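PDB 3H9P: putative triphosphoribosyl-dephospho-coA synthase from Archaeoglobus fulgidus DSM 4304, which is of unknown function but probably binds ATP and may act as a triphosphoribosyl-dephospho-CoA synthase. Local coordinates for residues V174-P186 with I202-R215. Residues are numbered along the deposited sequence; the frame is centred on the assembly and turned at random.
Sequences VVELYYHLLSKFP and ITEWAEKARTEEER
Arg215 sets CG beside the backbone N (chi1 -71°), Tyr179 makes the same turn, and the arginine then runs extended to NE, which lays its chain along one face of the tyrosine ring. The guanidinium stacks flat on that face, planes 7° apart, as an off-centre cation-pi pair. Arg215 CD adds a CH-pi contact, 3.9 Å from the Tyr179 ring centroid, while Tyr178 CD2 lies over the opposite face, toward its rim. Glu176, bent at chi2, brings its carboxylate to the guanidinium edge. The grip is end-on: Arg215 NH1 bonds Glu176 OE2 and Arg215 NH2 bonds Glu176 OE1, each at 2.8 Å. Lys172 is a second salt-bridge partner of Glu176. Arg215 NE binds Ala209 O at 3.1 Å, which further fixes the guanidinium. Replacing Arg215 with alanine would probably leave the Tyr179 face without its stacked partner and Glu176 with one charged mate fewer. Farther along, Ala206 CB packs 3.7 Å from Leu182 CG, and Ile202 CG2 touches Leu182 CD1. Thr203 CG2 rests 3.4 Å from Leu182 O, near the C-terminal end of helix 171-182. Ser183 OG turns back to Tyr179 O, also the acceptor for Ser183 N. Thr211 and Glu214 form a capping box that starts helix 212-225. Segments 174-182 and 202-208 pack roughly antiparallel, axes at 142°, with Arg215 reaching across from the next helix, within the all-helical fold of this CitG-family protein.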
loop_
_atom_site.group_PDB
_atom_site.type_symbol
_atom_site.label_atom_id
_atom_site.label_comp_id
_atom_site.label_asym_id
_atom_site.label_seq_id
_atom_site.Cartn_x
_atom_site.Cartn_y
_atom_site.Cartn_z
ATOM N N VAL A 174 30.369 -6.258 0.821
ATOM C CA VAL A 174 29.166 -5.468 0.523
ATOM C C VAL A 174 28.303 -6.192 -0.512
ATOM O O VAL A 174 27.072 -6.220 -0.386
ATOM C CB VAL A 174 29.479 -4.022 0.042
ATOM C CG1 VAL A 174 28.200 -3.337 -0.473
ATOM C CG2 VAL A 174 30.065 -3.198 1.168
ATOM N N VAL A 175 28.956 -6.789 -1.514
ATOM C CA VAL A 175 28.278 -7.633 -2.490
ATOM C C VAL A 175 27.641 -8.829 -1.794
ATOM O O VAL A 175 26.438 -9.074 -1.927
ATOM C CB VAL A 175 29.253 -8.154 -3.565
ATOM C CG1 VAL A 175 28.511 -9.007 -4.595
ATOM C CG2 VAL A 175 29.947 -6.990 -4.229
ATOM N N GLU A 176 28.435 -9.579 -1.044
ATOM C CA GLU A 176 27.841 -10.679 -0.320
ATOM C C GLU A 176 26.636 -10.215 0.506
ATOM O O GLU A 176 25.614 -10.880 0.480
ATOM C CB GLU A 176 28.854 -11.493 0.485
ATOM C CG GLU A 176 29.919 -12.199 -0.380
ATOM C CD GLU A 176 29.377 -12.934 -1.616
ATOM O OE1 GLU A 176 28.255 -13.455 -1.604
ATOM O OE2 GLU A 176 30.093 -13.000 -2.626
ATOM N N LEU A 177 26.734 -9.066 1.180
ATOM C CA LEU A 177 25.572 -8.535 1.918
ATOM C C LEU A 177 24.370 -8.368 1.010
ATOM O O LEU A 177 23.283 -8.817 1.326
ATOM C CB LEU A 177 25.857 -7.205 2.634
ATOM C CG LEU A 177 24.620 -6.666 3.420
ATOM C CD1 LEU A 177 23.951 -7.738 4.335
ATOM C CD2 LEU A 177 24.895 -5.441 4.247
ATOM N N TYR A 178 24.577 -7.733 -0.134
ATOM C CA TYR A 178 23.487 -7.431 -1.036
ATOM C C TYR A 178 22.740 -8.701 -1.446
ATOM O O TYR A 178 21.498 -8.748 -1.392
ATOM C CB TYR A 178 24.008 -6.654 -2.251
ATOM C CG TYR A 178 22.961 -6.390 -3.295
ATOM C CD1 TYR A 178 22.013 -5.378 -3.117
ATOM C CD2 TYR A 178 22.912 -7.156 -4.463
ATOM C CE1 TYR A 178 21.026 -5.126 -4.107
ATOM C CE2 TYR A 178 21.954 -6.934 -5.429
ATOM C CZ TYR A 178 21.009 -5.918 -5.255
ATOM O OH TYR A 178 20.061 -5.697 -6.228
ATOM N N TYR A 179 23.472 -9.738 -1.849
ATOM C CA TYR A 179 22.792 -10.973 -2.274
ATOM C C TYR A 179 22.097 -11.711 -1.131
ATOM O O TYR A 179 20.983 -12.248 -1.303
ATOM C CB TYR A 179 23.667 -11.860 -3.176
ATOM C CG TYR A 179 23.895 -11.206 -4.542
ATOM C CD1 TYR A 179 22.997 -11.408 -5.596
ATOM C CD2 TYR A 179 24.986 -10.365 -4.762
ATOM C CE1 TYR A 179 23.185 -10.805 -6.840
ATOM C CE2 TYR A 179 25.190 -9.756 -6.011
ATOM C CZ TYR A 179 24.270 -9.974 -7.042
ATOM O OH TYR A 179 24.450 -9.369 -8.278
ATOM N N HIS A 180 22.721 -11.673 0.050
ATOM C CA HIS A 180 22.081 -12.114 1.268
ATOM C C HIS A 180 20.726 -11.437 1.489
ATOM O O HIS A 180 19.731 -12.121 1.748
ATOM C CB HIS A 180 22.976 -11.793 2.432
ATOM C CG HIS A 180 22.440 -12.242 3.747
ATOM N ND1 HIS A 180 22.420 -13.572 4.124
ATOM C CD2 HIS A 180 21.944 -11.539 4.797
ATOM C CE1 HIS A 180 21.934 -13.670 5.351
ATOM N NE2 HIS A 180 21.633 -12.454 5.780
ATOM N N LEU A 181 20.690 -10.096 1.446
ATOM C CA LEU A 181 19.417 -9.406 1.689
ATOM C C LEU A 181 18.447 -9.705 0.529
ATOM O O LEU A 181 17.257 -9.956 0.751
ATOM C CB LEU A 181 19.615 -7.904 1.915
ATOM C CG LEU A 181 20.495 -7.498 3.116
ATOM C CD1 LEU A 181 20.842 -5.978 3.180
ATOM C CD2 LEU A 181 19.852 -7.934 4.389
ATOM N N LEU A 182 18.970 -9.733 -0.694
ATOM C CA LEU A 182 18.162 -10.088 -1.850
ATOM C C LEU A 182 17.480 -11.473 -1.696
ATOM O O LEU A 182 16.293 -11.635 -2.041
ATOM C CB LEU A 182 19.001 -10.008 -3.139
ATOM C CG LEU A 182 18.263 -9.883 -4.486
ATOM C CD1 LEU A 182 17.445 -8.558 -4.604
ATOM C CD2 LEU A 182 19.237 -10.034 -5.637
ATOM N N SER A 183 18.183 -12.466 -1.157
ATOM C CA SER A 183 17.515 -13.781 -0.963
ATOM C C SER A 183 16.582 -13.910 0.246
ATOM O O SER A 183 15.962 -14.957 0.440
ATOM C CB SER A 183 18.460 -15.007 -1.060
ATOM O OG SER A 183 19.820 -14.674 -1.129
ATOM N N LYS A 184 16.456 -12.868 1.042
ATOM C CA LYS A 184 15.790 -13.019 2.318
ATOM C C LYS A 184 14.498 -12.211 2.339
ATOM O O LYS A 184 13.511 -12.603 2.946
ATOM C CB LYS A 184 16.749 -12.563 3.424
ATOM C CG LYS A 184 16.390 -12.960 4.810
ATOM C CD LYS A 184 17.423 -12.392 5.763
ATOM C CE LYS A 184 17.222 -12.875 7.167
ATOM N NZ LYS A 184 18.129 -14.016 7.391
ATOM N N PHE A 185 14.501 -11.070 1.669
ATOM C CA PHE A 185 13.363 -10.176 1.783
ATOM C C PHE A 185 12.922 -9.858 0.381
ATOM O O PHE A 185 13.729 -9.371 -0.410
ATOM C CB PHE A 185 13.740 -8.903 2.538
ATOM C CG PHE A 185 14.215 -9.147 3.943
ATOM C CD1 PHE A 185 13.318 -9.541 4.942
ATOM C CD2 PHE A 185 15.547 -8.967 4.262
ATOM C CE1 PHE A 185 13.750 -9.743 6.228
ATOM C CE2 PHE A 185 16.004 -9.183 5.553
ATOM C CZ PHE A 185 15.118 -9.582 6.540
ATOM N N PRO A 186 11.665 -10.210 0.052
ATOM C CA PRO A 186 11.059 -9.784 -1.215
ATOM C C PRO A 186 10.977 -8.255 -1.182
ATOM O O PRO A 186 10.639 -7.673 -0.146
ATOM C CB PRO A 186 9.661 -10.417 -1.197
ATOM C CG PRO A 186 9.574 -11.247 0.044
ATOM C CD PRO A 186 10.707 -10.854 0.969
ATOM N N ILE A 202 12.515 -13.603 -6.995
ATOM C CA ILE A 202 13.839 -12.989 -6.884
ATOM C C ILE A 202 14.590 -13.586 -5.733
ATOM O O ILE A 202 15.763 -13.901 -5.854
ATOM C CB ILE A 202 13.746 -11.455 -6.667
ATOM C CG1 ILE A 202 12.984 -10.793 -7.817
ATOM C CG2 ILE A 202 15.161 -10.793 -6.509
ATOM C CD1 ILE A 202 13.562 -11.092 -9.134
ATOM N N THR A 203 13.923 -13.741 -4.596
ATOM C CA THR A 203 14.604 -14.319 -3.457
ATOM C C THR A 203 15.129 -15.699 -3.842
ATOM O O THR A 203 16.281 -16.014 -3.553
ATOM C CB THR A 203 13.750 -14.355 -2.212
ATOM O OG1 THR A 203 12.691 -15.275 -2.417
ATOM C CG2 THR A 203 13.181 -12.968 -1.917
ATOM N N GLU A 204 14.331 -16.477 -4.573
ATOM C CA GLU A 204 14.752 -17.837 -4.969
ATOM C C GLU A 204 15.879 -17.829 -5.993
ATOM O O GLU A 204 16.759 -18.715 -5.956
ATOM C CB GLU A 204 13.573 -18.676 -5.462
ATOM C CG GLU A 204 12.544 -18.874 -4.364
ATOM C CD GLU A 204 11.212 -19.416 -4.852
ATOM O OE1 GLU A 204 10.945 -19.325 -6.065
ATOM O OE2 GLU A 204 10.428 -19.927 -4.013
ATOM N N TRP A 205 15.840 -16.851 -6.905
ATOM C CA TRP A 205 16.895 -16.736 -7.913
ATOM C C TRP A 205 18.136 -16.212 -7.245
ATOM O O TRP A 205 19.242 -16.675 -7.534
ATOM C CB TRP A 205 16.512 -15.800 -9.058
ATOM C CG TRP A 205 15.301 -16.239 -9.835
ATOM C CD1 TRP A 205 14.846 -17.522 -10.002
ATOM C CD2 TRP A 205 14.397 -15.396 -10.552
ATOM N NE1 TRP A 205 13.704 -17.523 -10.763
ATOM C CE2 TRP A 205 13.407 -16.232 -11.119
ATOM C CE3 TRP A 205 14.328 -14.018 -10.781
ATOM C CZ2 TRP A 205 12.359 -15.728 -11.914
ATOM C CZ3 TRP A 205 13.276 -13.517 -11.543
ATOM C CH2 TRP A 205 12.306 -14.370 -12.098
ATOM N N ALA A 206 17.952 -15.256 -6.325
ATOM C CA ALA A 206 19.093 -14.716 -5.588
ATOM C C ALA A 206 19.812 -15.822 -4.841
ATOM O O ALA A 206 21.027 -15.871 -4.886
ATOM C CB ALA A 206 18.700 -13.554 -4.629
ATOM N N GLU A 207 19.086 -16.711 -4.168
ATOM C CA GLU A 207 19.780 -17.686 -3.307
ATOM C C GLU A 207 20.524 -18.712 -4.154
ATOM O O GLU A 207 21.369 -19.427 -3.666
ATOM C CB GLU A 207 18.848 -18.364 -2.291
ATOM C CG GLU A 207 17.749 -19.193 -2.890
ATOM C CD GLU A 207 16.797 -19.770 -1.844
ATOM O OE1 GLU A 207 17.014 -19.546 -0.629
ATOM O OE2 GLU A 207 15.844 -20.485 -2.244
ATOM N N LYS A 208 20.207 -18.760 -5.437
ATOM C CA LYS A 208 20.864 -19.719 -6.298
ATOM C C LYS A 208 21.874 -19.023 -7.188
ATOM O O LYS A 208 22.595 -19.686 -7.940
ATOM C CB LYS A 208 19.834 -20.547 -7.092
ATOM C CG LYS A 208 19.202 -21.645 -6.239
ATOM C CD LYS A 208 18.185 -22.512 -6.984
ATOM C CE LYS A 208 16.778 -21.903 -6.922
ATOM N NZ LYS A 208 16.284 -21.701 -5.509
ATOM N N ALA A 209 21.938 -17.694 -7.098
ATOM C CA ALA A 209 22.967 -16.950 -7.831
ATOM C C ALA A 209 24.223 -16.762 -6.969
ATOM O O ALA A 209 24.305 -15.814 -6.160
ATOM C CB ALA A 209 22.438 -15.606 -8.348
ATOM N N ARG A 210 25.195 -17.656 -7.177
ATOM C CA ARG A 210 26.365 -17.812 -6.307
ATOM C C ARG A 210 27.681 -17.373 -6.972
ATOM O O ARG A 210 28.531 -16.743 -6.333
ATOM C CB ARG A 210 26.472 -19.285 -5.838
ATOM N N THR A 211 27.854 -17.730 -8.244
ATOM C CA THR A 211 29.025 -17.302 -9.008
ATOM C C THR A 211 28.804 -15.891 -9.528
ATOM O O THR A 211 27.692 -15.376 -9.480
ATOM C CB THR A 211 29.318 -18.228 -10.230
ATOM O OG1 THR A 211 28.367 -17.962 -11.280
ATOM C CG2 THR A 211 29.288 -19.716 -9.838
ATOM N N GLU A 212 29.870 -15.294 -10.056
ATOM C CA GLU A 212 29.790 -13.972 -10.672
ATOM C C GLU A 212 28.926 -14.022 -11.933
ATOM O O GLU A 212 28.137 -13.103 -12.192
ATOM C CB GLU A 212 31.191 -13.440 -10.994
ATOM N N GLU A 213 29.075 -15.098 -12.704
ATOM C CA GLU A 213 28.302 -15.262 -13.927
ATOM C C GLU A 213 26.811 -15.374 -13.608
ATOM O O GLU A 213 25.988 -14.669 -14.202
ATOM C CB GLU A 213 28.768 -16.475 -14.731
ATOM C CG GLU A 213 28.615 -16.340 -16.258
ATOM C CD GLU A 213 27.369 -15.560 -16.721
ATOM O OE1 GLU A 213 26.294 -15.677 -16.093
ATOM O OE2 GLU A 213 27.459 -14.822 -17.725
ATOM N N GLU A 214 26.472 -16.256 -12.664
ATOM C CA GLU A 214 25.093 -16.415 -12.229
ATOM C C GLU A 214 24.518 -15.075 -11.778
ATOM O O GLU A 214 23.356 -14.774 -12.046
ATOM C CB GLU A 214 24.984 -17.459 -11.116
ATOM C CG GLU A 214 25.088 -18.886 -11.619
ATOM C CD GLU A 214 25.382 -19.893 -10.518
ATOM O OE1 GLU A 214 25.995 -19.523 -9.489
ATOM O OE2 GLU A 214 24.994 -21.064 -10.677
ATOM N N ARG A 215 25.343 -14.255 -11.137
ATOM C CA ARG A 215 24.887 -12.955 -10.636
ATOM C C ARG A 215 24.620 -11.892 -11.724
ATOM O O ARG A 215 23.697 -11.067 -11.603
ATOM C CB ARG A 215 25.826 -12.450 -9.536
ATOM C CG ARG A 215 25.683 -13.269 -8.263
ATOM C CD ARG A 215 26.764 -12.979 -7.222
ATOM N NE ARG A 215 26.356 -13.562 -5.957
ATOM C CZ ARG A 215 27.032 -13.522 -4.808
ATOM N NH1 ARG A 215 28.225 -12.921 -4.703
ATOM N NH2 ARG A 215 26.496 -14.117 -3.739
#